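Side-chain contacts in Two-component response regulator yesN (Fusobacterium nucleatum, PDB 3LSG), which is probably a sequence-specific DNA-binding transcription factor of a two-component system, represented here by its C-terminal AraC-type helix-turn-helix domain: residues 8-13 with 23-28; 58-63 with 88-93. One frame throughout, in Å; residues are numbered along the deposited sequence.

Contact 1 of 2, residues 8-13 with 23-28; sequences QNIIEE and SVLSEK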
loop_
_atom_site.group_PDB
_atom_site.type_symbol
_atom_site.label_atom_id
_atom_site.label_comp_id
_atom_site.label_asym_id
_atom_site.label_seq_id
_atom_site.Cartn_x
_atom_site.Cartn_y
_atom_site.Cartn_z
ATOM N N GLN A 8 6.343 6.475 -17.299
ATOM C CA GLN A 8 4.937 6.291 -17.656
ATOM C C GLN A 8 4.672 4.931 -18.266
ATOM O O GLN A 8 3.691 4.275 -17.929
ATOM C CB GLN A 8 4.472 7.404 -18.602
ATOM C CG GLN A 8 4.239 8.723 -17.888
ATOM C CD GLN A 8 4.057 9.886 -18.840
ATOM O OE1 GLN A 8 4.373 9.789 -20.023
ATOM N NE2 GLN A 8 3.555 11.004 -18.321
ATOM N N ASN A 9 5.560 4.504 -19.160
ATOM C CA ASN A 9 5.390 3.234 -19.858
ATOM C C ASN A 9 5.501 2.039 -18.927
ATOM O O ASN A 9 4.725 1.095 -19.017
ATOM C CB ASN A 9 6.429 3.087 -20.980
ATOM C CG ASN A 9 6.141 3.986 -22.161
ATOM O OD1 ASN A 9 5.196 4.780 -22.145
ATOM N ND2 ASN A 9 6.964 3.869 -23.200
ATOM N N ILE A 10 6.499 2.069 -18.056
ATOM C CA ILE A 10 6.687 0.989 -17.105
ATOM C C ILE A 10 5.435 0.854 -16.256
ATOM O O ILE A 10 4.930 -0.248 -16.041
ATOM C CB ILE A 10 7.903 1.256 -16.183
ATOM C CG1 ILE A 10 9.197 1.297 -16.991
ATOM C CG2 ILE A 10 8.030 0.181 -15.109
ATOM C CD1 ILE A 10 10.374 1.714 -16.136
ATOM N N ILE A 11 4.932 1.978 -15.764
ATOM C CA ILE A 11 3.749 1.936 -14.920
ATOM C C ILE A 11 2.517 1.436 -15.694
ATOM O O ILE A 11 1.716 0.674 -15.165
ATOM C CB ILE A 11 3.470 3.305 -14.270
ATOM C CG1 ILE A 11 4.651 3.704 -13.381
ATOM C CG2 ILE A 11 2.170 3.251 -13.473
ATOM C CD1 ILE A 11 4.657 5.166 -12.971
ATOM N N GLU A 12 2.387 1.837 -16.954
ATOM C CA GLU A 12 1.252 1.393 -17.757
ATOM C C GLU A 12 1.263 -0.126 -17.944
ATOM O O GLU A 12 0.214 -0.790 -17.948
ATOM C CB GLU A 12 1.247 2.101 -19.108
ATOM C CG GLU A 12 0.224 1.547 -20.084
ATOM C CD GLU A 12 -1.202 1.585 -19.547
ATOM O OE1 GLU A 12 -1.524 2.499 -18.759
ATOM O OE2 GLU A 12 -2.007 0.707 -19.927
ATOM N N GLU A 13 2.465 -0.668 -18.086
ATOM C CA GLU A 13 2.659 -2.090 -18.295
ATOM C C GLU A 13 2.495 -2.849 -16.985
ATOM O O GLU A 13 2.075 -4.003 -16.976
ATOM C CB GLU A 13 4.064 -2.322 -18.863
ATOM C CG GLU A 13 4.201 -3.557 -19.727
ATOM C CD GLU A 13 4.673 -4.763 -18.944
ATOM O OE1 GLU A 13 5.756 -4.680 -18.324
ATOM O OE2 GLU A 13 3.968 -5.795 -18.960
ATOM N N SER A 23 9.846 0.247 -5.152
ATOM C CA SER A 23 11.125 -0.470 -5.206
ATOM C C SER A 23 11.360 -1.244 -6.515
ATOM O O SER A 23 12.484 -1.318 -7.021
ATOM C CB SER A 23 11.242 -1.411 -3.997
ATOM O OG SER A 23 11.372 -0.656 -2.800
ATOM N N VAL A 24 10.300 -1.824 -7.060
ATOM C CA VAL A 24 10.393 -2.524 -8.336
ATOM C C VAL A 24 10.692 -1.506 -9.437
ATOM O O VAL A 24 11.555 -1.731 -10.289
ATOM C CB VAL A 24 9.084 -3.287 -8.643
ATOM C CG1 VAL A 24 9.119 -3.898 -10.047
ATOM C CG2 VAL A 24 8.829 -4.360 -7.593
ATOM N N LEU A 25 9.987 -0.375 -9.417
ATOM C CA LEU A 25 10.260 0.688 -10.383
ATOM C C LEU A 25 11.700 1.206 -10.267
ATOM O O LEU A 25 12.417 1.347 -11.258
ATOM C CB LEU A 25 9.280 1.851 -10.211
ATOM C CG LEU A 25 9.442 3.021 -11.186
ATOM C CD1 LEU A 25 9.426 2.538 -12.654
ATOM C CD2 LEU A 25 8.346 4.046 -10.977
ATOM N N SER A 26 12.131 1.486 -9.051
ATOM C CA SER A 26 13.429 2.119 -8.881
ATOM C C SER A 26 14.520 1.177 -9.400
ATOM O O SER A 26 15.482 1.609 -10.049
ATOM C CB SER A 26 13.639 2.533 -7.412
ATOM O OG SER A 26 14.035 1.424 -6.625
ATOM N N GLU A 27 14.340 -0.115 -9.153
ATOM C CA GLU A 27 15.288 -1.138 -9.605
ATOM C C GLU A 27 15.342 -1.180 -11.125
ATOM O O GLU A 27 16.407 -1.334 -11.722
ATOM C CB GLU A 27 14.893 -2.508 -9.040
ATOM C CG GLU A 27 15.346 -3.717 -9.867
ATOM C CD GLU A 27 14.299 -4.184 -10.900
ATOM O OE1 GLU A 27 13.054 -4.095 -10.649
ATOM O OE2 GLU A 27 14.733 -4.663 -11.973
ATOM N N LYS A 28 14.184 -1.021 -11.755
ATOM C CA LYS A 28 14.125 -0.989 -13.206
ATOM C C LYS A 28 14.858 0.226 -13.752
ATOM O O LYS A 28 15.336 0.211 -14.874
ATOM C CB LYS A 28 12.666 -0.974 -13.698
ATOM C CG LYS A 28 11.976 -2.318 -13.636
ATOM C CD LYS A 28 10.867 -2.411 -14.662
ATOM C CE LYS A 28 10.551 -3.864 -14.980
ATOM N NZ LYS A 28 9.679 -3.999 -16.173
#

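Contact 2 of 2, residues 58-63 with 88-93; sequences EKAKLL and TKFKKY. With PO4 (phosphate ion), chain F.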
loop_
_atom_site.group_PDB
_atom_site.type_symbol
_atom_site.label_atom_id
_atom_site.label_comp_id
_atom_site.label_asym_id
_atom_site.label_seq_id
_atom_site.Cartn_x
_atom_site.Cartn_y
_atom_site.Cartn_z
ATOM N N GLU A 58 -8.696 4.419 -12.181
ATOM C CA GLU A 58 -9.235 4.736 -13.488
ATOM C C GLU A 58 -9.577 3.465 -14.261
ATOM O O GLU A 58 -10.616 3.401 -14.906
ATOM C CB GLU A 58 -8.294 5.668 -14.260
ATOM C CG GLU A 58 -8.280 7.077 -13.646
ATOM C CD GLU A 58 -7.211 8.017 -14.207
ATOM O OE1 GLU A 58 -6.283 7.563 -14.915
ATOM O OE2 GLU A 58 -7.302 9.229 -13.915
ATOM N N LYS A 59 -8.727 2.445 -14.162
ATOM C CA LYS A 59 -9.017 1.164 -14.795
ATOM C C LYS A 59 -10.212 0.490 -14.101
ATOM O O LYS A 59 -11.057 -0.097 -14.755
ATOM C CB LYS A 59 -7.787 0.257 -14.772
ATOM C CG LYS A 59 -7.942 -1.087 -15.479
ATOM C CD LYS A 59 -8.444 -0.916 -16.909
ATOM C CE LYS A 59 -8.195 -2.184 -17.745
ATOM N NZ LYS A 59 -8.637 -2.026 -19.159
ATOM N N ALA A 60 -10.303 0.616 -12.780
ATOM C CA ALA A 60 -11.421 0.032 -12.051
ATOM C C ALA A 60 -12.723 0.655 -12.541
ATOM O O ALA A 60 -13.703 -0.043 -12.812
ATOM C CB ALA A 60 -11.252 0.252 -10.569
ATOM N N LYS A 61 -12.719 1.979 -12.661
ATOM C CA LYS A 61 -13.858 2.712 -13.202
ATOM C C LYS A 61 -14.281 2.155 -14.557
ATOM O O LYS A 61 -15.451 1.865 -14.792
ATOM C CB LYS A 61 -13.510 4.198 -13.338
ATOM C CG LYS A 61 -14.595 5.022 -14.036
ATOM C CD LYS A 61 -14.213 6.496 -14.133
ATOM C CE LYS A 61 -15.054 7.218 -15.179
ATOM N NZ LYS A 61 -14.750 8.679 -15.201
ATOM N N LEU A 62 -13.313 2.001 -15.447
ATOM C CA LEU A 62 -13.571 1.494 -16.786
ATOM C C LEU A 62 -14.245 0.118 -16.744
ATOM O O LEU A 62 -15.264 -0.109 -17.395
ATOM C CB LEU A 62 -12.262 1.458 -17.592
ATOM C CG LEU A 62 -12.289 0.922 -19.017
ATOM C CD1 LEU A 62 -13.386 1.600 -19.837
ATOM C CD2 LEU A 62 -10.927 1.089 -19.698
ATOM N N LEU A 63 -13.690 -0.796 -15.966
ATOM C CA LEU A 63 -14.254 -2.141 -15.874
ATOM C C LEU A 63 -15.658 -2.164 -15.258
ATOM O O LEU A 63 -16.537 -2.909 -15.705
ATOM C CB LEU A 63 -13.316 -3.037 -15.069
ATOM C CG LEU A 63 -11.945 -3.284 -15.702
ATOM C CD1 LEU A 63 -11.046 -4.017 -14.726
ATOM C CD2 LEU A 63 -12.071 -4.086 -16.987
ATOM N N THR A 88 -12.070 -0.274 -0.168
ATOM C CA THR A 88 -11.761 0.876 0.674
ATOM C C THR A 88 -10.997 1.970 -0.078
ATOM O O THR A 88 -11.244 3.158 0.151
ATOM C CB THR A 88 -10.978 0.503 1.952
ATOM O OG1 THR A 88 -9.642 0.119 1.603
ATOM C CG2 THR A 88 -11.667 -0.628 2.700
ATOM N N LYS A 89 -10.074 1.587 -0.960
ATOM C CA LYS A 89 -9.342 2.593 -1.732
ATOM C C LYS A 89 -10.284 3.268 -2.732
ATOM O O LYS A 89 -10.254 4.483 -2.900
ATOM C CB LYS A 89 -8.133 1.977 -2.463
ATOM C CG LYS A 89 -6.952 1.596 -1.558
ATOM C CD LYS A 89 -6.335 2.838 -0.926
ATOM C CE LYS A 89 -4.990 2.546 -0.290
ATOM N NZ LYS A 89 -4.519 3.708 0.524
ATOM N N PHE A 90 -11.118 2.466 -3.401
ATOM C CA PHE A 90 -12.051 2.979 -4.387
ATOM C C PHE A 90 -12.987 3.989 -3.729
ATOM O O PHE A 90 -13.254 5.065 -4.275
ATOM C CB PHE A 90 -12.873 1.832 -4.990
ATOM C CG PHE A 90 -13.719 2.250 -6.162
ATOM C CD1 PHE A 90 -13.283 2.036 -7.464
ATOM C CD2 PHE A 90 -14.947 2.860 -5.962
ATOM C CE1 PHE A 90 -14.067 2.431 -8.559
ATOM C CE2 PHE A 90 -15.736 3.240 -7.044
ATOM C CZ PHE A 90 -15.294 3.037 -8.340
ATOM N N LYS A 91 -13.496 3.635 -2.555
ATOM C CA LYS A 91 -14.428 4.505 -1.865
ATOM C C LYS A 91 -13.749 5.807 -1.429
ATOM O O LYS A 91 -14.362 6.859 -1.415
ATOM C CB LYS A 91 -15.062 3.813 -0.656
ATOM C CG LYS A 91 -16.105 4.713 0.019
ATOM C CD LYS A 91 -16.941 3.985 1.049
ATOM C CE LYS A 91 -17.947 4.941 1.673
ATOM N NZ LYS A 91 -18.633 4.351 2.846
ATOM N N LYS A 92 -12.484 5.740 -1.061
ATOM C CA LYS A 92 -11.781 6.972 -0.696
ATOM C C LYS A 92 -11.531 7.819 -1.935
ATOM O O LYS A 92 -11.584 9.053 -1.879
ATOM C CB LYS A 92 -10.458 6.667 0.007
ATOM C CG LYS A 92 -10.626 6.214 1.451
ATOM C CD LYS A 92 -9.330 6.422 2.222
ATOM C CE LYS A 92 -9.310 5.634 3.519
ATOM N NZ LYS A 92 -9.113 4.180 3.272
ATOM N N TYR A 93 -11.278 7.155 -3.061
ATOM C CA TYR A 93 -10.965 7.866 -4.300
ATOM C C TYR A 93 -12.225 8.478 -4.953
ATOM O O TYR A 93 -12.239 9.657 -5.350
ATOM C CB TYR A 93 -10.215 6.933 -5.271
ATOM C CG TYR A 93 -9.576 7.643 -6.454
ATOM C CD1 TYR A 93 -8.261 8.109 -6.391
ATOM C CD2 TYR A 93 -10.287 7.853 -7.619
ATOM C CE1 TYR A 93 -7.674 8.758 -7.476
ATOM C CE2 TYR A 93 -9.724 8.500 -8.699
ATOM C CZ TYR A 93 -8.415 8.947 -8.630
ATOM O OH TYR A 93 -7.865 9.594 -9.717
HETATM P P PO4 F . -1.056 2.270 0.746
HETATM O O1 PO4 F . -0.512 2.935 -0.488
HETATM O O2 PO4 F . 0.032 2.083 1.771
HETATM O O3 PO4 F . -2.144 3.145 1.326
HETATM O O4 PO4 F . -1.619 0.922 0.373
HETATM O O HOH W 1 -9.169 9.926 -12.061
#

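Contact 1 of 2, residues 8-13 with 23-28
Ile10 meets Leu25 and Lys28 with three of its side-chain carbons. Its CB points at helix 22-28 and already lies 4.1 Å from Leu25 CD1. There the chain forks. CG2 leaves anti to the backbone N and comes within 3.7 Å of Leu25 CD1, while its other neighbour, Lys28 CD, stands at 3.9 Å. The second branch runs through CG1, beside the backbone N, and ends in CD1, again 3.7 Å from Leu25 CD1. A single methyl of Leu25 is therefore touched by both terminal carbons of the isoleucine, and the two side chains meet at a slant rather than end on.

The 8-13 and 23-28 axes approach to 11.1 Å at 135° between their N-to-C directions, midway between perpendicular and antiparallel. This joins the N-terminal helix 2-14 to helix 22-28, which, consistent with the AraC-type arrangement, would be the first helix of the N-terminal helix-turn-helix unit, with helix 33-44 following it. Leu25 also touches Leu36 of helix 33-44 and Phe48 of the long helix 48-66, so its buried side chain touches residues of three other helices, 2-14, 33-44 and 48-66.

The other methyl of Leu25, CD2, lies 4.3 Å from Ile11 CD1, a looser van der Waals approach. Ile11 is buried and leans as well on Phe40 and Tyr51. Lys28, exposed and extended beyond CG, runs alongside Ile10 but points the opposite way, and brings its CD beside CG2. That course carries its ammonium toward Glu13, yet Lys28 NZ stays 4.5 Å from Glu13 OE1, too far for a salt bridge, leaving at most a weak electrostatic attraction.

Contact 2 of 2, residues 58-63 with 88-93
Glu58 OE2 is held by two groups: the amide NE2 of Gln54, one turn earlier on the same helix, and a water that bridges to Tyr93. The water donates to Glu58 OE2 at 2.7 Å and is hydrogen-bonded to Tyr93 OH, also at 2.7 Å, lying in the plane of the tyrosine ring at its edge. Seen from the water the two partners subtend about 103°, close to tetrahedral. At 4.3 Å, Glu58 OE2 and Tyr93 OH are too far apart to bond directly, and the water spans the gap.

Beside this water bridge the helices cross almost at right angles, 95° between the axes of 58-63 and 88-93. Consistent with the AraC-type arrangement, helix 48-66 would be the long connecting helix and helix 83-94 the second helix of the C-terminal helix-turn-helix unit. Phe90 reaches across with CG anti to its backbone N (chi1 -172°) and presents a ring edge: CD1 and CE1 each lie 4.1 Å from Ala60 CB, which is near the ring plane, as is Lys61 N. Met57 and Leu64 of helix 48-66 also touch this ring, and Tyr101 meets it edge-to-face.

Lys89, bent at chi2, instead donates from NZ to phosphate O3 at 2.6 Å, an anion shared with Tyr85 and with Tyr85 and Lys89 of the second subunit.

Contact 1 and contact 2 lie on opposite sides of the centre of the chain, their centres 21 Å apart and their nearest atoms about 7 Å apart, so they do not touch. Helix 48-66 relates them: its early part packs against contact 1 through Phe48 and Tyr51, whereas residues 58-63 further along it form one side of contact 2. Between these regions Lys55 makes a salt bridge with Glu12 of segment 8-13. Segments 23-28 and 88-93 probably belong to the two helix-turn-helix units of the AraC-type fold, their partners lying on helices 2-14 and 48-66. The phosphate, probably from the crystallisation liquor, is bound by Lys89 of segment 88-93 at the subunit interface.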